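Local coordinates for protein chinitase A (Streptomyces coelicolor, PDB 3EBV) that probably hydrolyses internal glycosidic bonds of chitin, this chain being the glycosyl hydrolase family 18 catalytic domain of a longer chitinase, at residues A[78-83]-A[114-119]. Residues are numbered along the deposited sequence; the frame is centred on the assembly and turned at random.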
loop_
_atom_site.group_PDB
_atom_site.type_symbol
_atom_site.label_atom_id
_atom_site.label_comp_id
_atom_site.label_asym_id
_atom_site.label_seq_id
_atom_site.Cartn_x
_atom_site.Cartn_y
_atom_site.Cartn_z
ATOM N N VAL A 78 -0.356 -0.916 12.098
ATOM C CA VAL A 78 -0.057 -2.205 11.480
ATOM C C VAL A 78 -1.353 -2.732 10.909
ATOM O O VAL A 78 -2.329 -2.881 11.649
ATOM C CB VAL A 78 0.535 -3.240 12.502
ATOM C CG1 VAL A 78 0.917 -4.553 11.811
ATOM C CG2 VAL A 78 1.751 -2.636 13.220
ATOM N N ILE A 79 -1.382 -2.994 9.610
ATOM C CA ILE A 79 -2.609 -3.422 8.953
ATOM C C ILE A 79 -2.393 -4.757 8.255
ATOM O O ILE A 79 -1.246 -5.152 8.023
ATOM C CB ILE A 79 -3.094 -2.322 7.944
ATOM C CG1 ILE A 79 -2.059 -2.130 6.815
ATOM C CG2 ILE A 79 -3.378 -1.015 8.716
ATOM C CD1 ILE A 79 -2.451 -0.984 5.827
ATOM N N ILE A 80 -3.480 -5.473 7.967
ATOM C CA ILE A 80 -3.408 -6.734 7.224
ATOM C C ILE A 80 -3.655 -6.499 5.739
ATOM O O ILE A 80 -4.683 -5.914 5.377
ATOM C CB ILE A 80 -4.374 -7.825 7.843
ATOM C CG1 ILE A 80 -4.240 -9.158 7.149
ATOM C CG2 ILE A 80 -5.840 -7.335 7.875
ATOM C CD1 ILE A 80 -2.852 -9.797 7.326
ATOM N N SER A 81 -2.749 -6.996 4.885
ATOM C CA SER A 81 -2.954 -6.864 3.435
ATOM C C SER A 81 -3.609 -8.096 2.894
ATOM O O SER A 81 -3.181 -9.225 3.201
ATOM C CB SER A 81 -1.627 -6.588 2.714
ATOM O OG SER A 81 -1.845 -6.388 1.331
ATOM N N VAL A 82 -4.630 -7.912 2.063
ATOM C CA VAL A 82 -5.311 -9.014 1.386
ATOM C C VAL A 82 -4.908 -9.086 -0.076
ATOM O O VAL A 82 -4.906 -8.050 -0.766
ATOM C CB VAL A 82 -6.845 -8.843 1.481
ATOM C CG1 VAL A 82 -7.547 -10.006 0.810
ATOM C CG2 VAL A 82 -7.262 -8.714 2.959
ATOM N N GLY A 83 -4.565 -10.268 -0.569
ATOM C CA GLY A 83 -4.283 -10.429 -1.991
ATOM C C GLY A 83 -2.860 -10.816 -2.240
ATOM O O GLY A 83 -2.417 -11.897 -1.826
ATOM N N ASP A 114 -4.773 -2.428 12.916
ATOM C CA ASP A 114 -5.465 -1.150 12.809
ATOM C C ASP A 114 -6.402 -1.028 11.610
ATOM O O ASP A 114 -7.141 -0.040 11.510
ATOM C CB ASP A 114 -4.453 -0.007 12.784
ATOM C CG ASP A 114 -3.629 0.024 14.035
ATOM O OD1 ASP A 114 -4.243 0.313 15.105
ATOM O OD2 ASP A 114 -2.421 -0.292 13.983
ATOM N N GLY A 115 -6.371 -2.006 10.710
ATOM C CA GLY A 115 -7.143 -1.893 9.471
ATOM C C GLY A 115 -6.618 -2.841 8.430
ATOM O O GLY A 115 -5.976 -3.867 8.754
ATOM N N VAL A 116 -6.884 -2.483 7.159
ATOM C CA VAL A 116 -6.735 -3.418 6.070
ATOM C C VAL A 116 -6.118 -2.675 4.874
ATOM O O VAL A 116 -6.355 -1.455 4.679
ATOM C CB VAL A 116 -8.102 -4.054 5.649
ATOM C CG1 VAL A 116 -9.112 -2.981 5.137
ATOM C CG2 VAL A 116 -7.906 -5.180 4.649
ATOM N N ASP A 117 -5.346 -3.442 4.081
ATOM C CA ASP A 117 -4.828 -2.954 2.779
ATOM C C ASP A 117 -5.412 -3.836 1.711
ATOM O O ASP A 117 -5.405 -5.074 1.811
ATOM C CB ASP A 117 -3.299 -3.083 2.747
ATOM C CG ASP A 117 -2.705 -2.814 1.346
ATOM O OD1 ASP A 117 -2.889 -1.653 0.847
ATOM O OD2 ASP A 117 -2.089 -3.739 0.747
ATOM N N ILE A 118 -5.999 -3.221 0.686
ATOM C CA ILE A 118 -6.580 -3.975 -0.409
ATOM C C ILE A 118 -5.570 -4.121 -1.527
ATOM O O ILE A 118 -5.257 -3.142 -2.221
ATOM C CB ILE A 118 -7.881 -3.249 -0.937
ATOM C CG1 ILE A 118 -8.850 -2.923 0.239
ATOM C CG2 ILE A 118 -8.519 -4.037 -2.102
ATOM C CD1 ILE A 118 -9.317 -4.172 1.018
ATOM N N ASP A 119 -5.106 -5.344 -1.726
ATOM C CA ASP A 119 -4.109 -5.646 -2.735
ATOM C C ASP A 119 -4.527 -6.880 -3.553
ATOM O O ASP A 119 -3.675 -7.719 -3.900
ATOM C CB ASP A 119 -2.728 -5.856 -2.083
ATOM C CG ASP A 119 -1.613 -6.007 -3.097
ATOM O OD1 ASP A 119 -1.751 -5.587 -4.273
ATOM O OD2 ASP A 119 -0.578 -6.589 -2.690
#
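Asp117 OD2 is gripped by two hydroxyls: Ser81 OG donates to it across the strand pair at 2.7 Å, on the lone pair turned away from OD1, and Tyr10 OH from strand 6-12 bonds to it as well. Thr147 OG1 on strand 145-148 takes OD1, so the buried carboxylate has partners at both oxygens and its rotation is probably fixed. Ser81 and Asp117 stand on the same face of the sheet, each with its terminal group anti to the backbone N (chi1 171° for Asp117, -177° for Ser81), which lets OG and OD2 meet tip to tip. The CD1 of Ile79 crosses at a slant against the CB of Asp117 at 3.8 Å. On the other face Val82 CG2 meets Val116 CG2 at 4.0 Å, where helix 94-111 packs on them, Phe100 against Val82 and Val104 against Val116. The backbones run parallel, and Asp117 brackets Ser81: its N donates to Ile80 O and its O accepts from Val82 N at 3.0 Å. The backbone of Gly83 takes a conformation that a side chain would resist, and a CB there would strike Asp119 O. At the start of the pair Asp114 closes a two-bond clasp on Val78: its N donates to Val78 O at 2.8 Å, while its OD2 accepts from Val78 N at 2.9 Å and also from Gln72 NE2. An alanine in place of Asp114 would probably leave Val78 N and Gln72 NE2 without this acceptor, the backbone bond to Val78 O alone remaining of the clasp. Strands 77-84 and 115-120, joined by helix 94-111, form a beta-alpha-beta crossover of the TIM barrel, and the run from Asp114 matches the DxxDxDxE signature of family 18 chitinases, whose final Glu, here Glu121, is the expected catalytic acid.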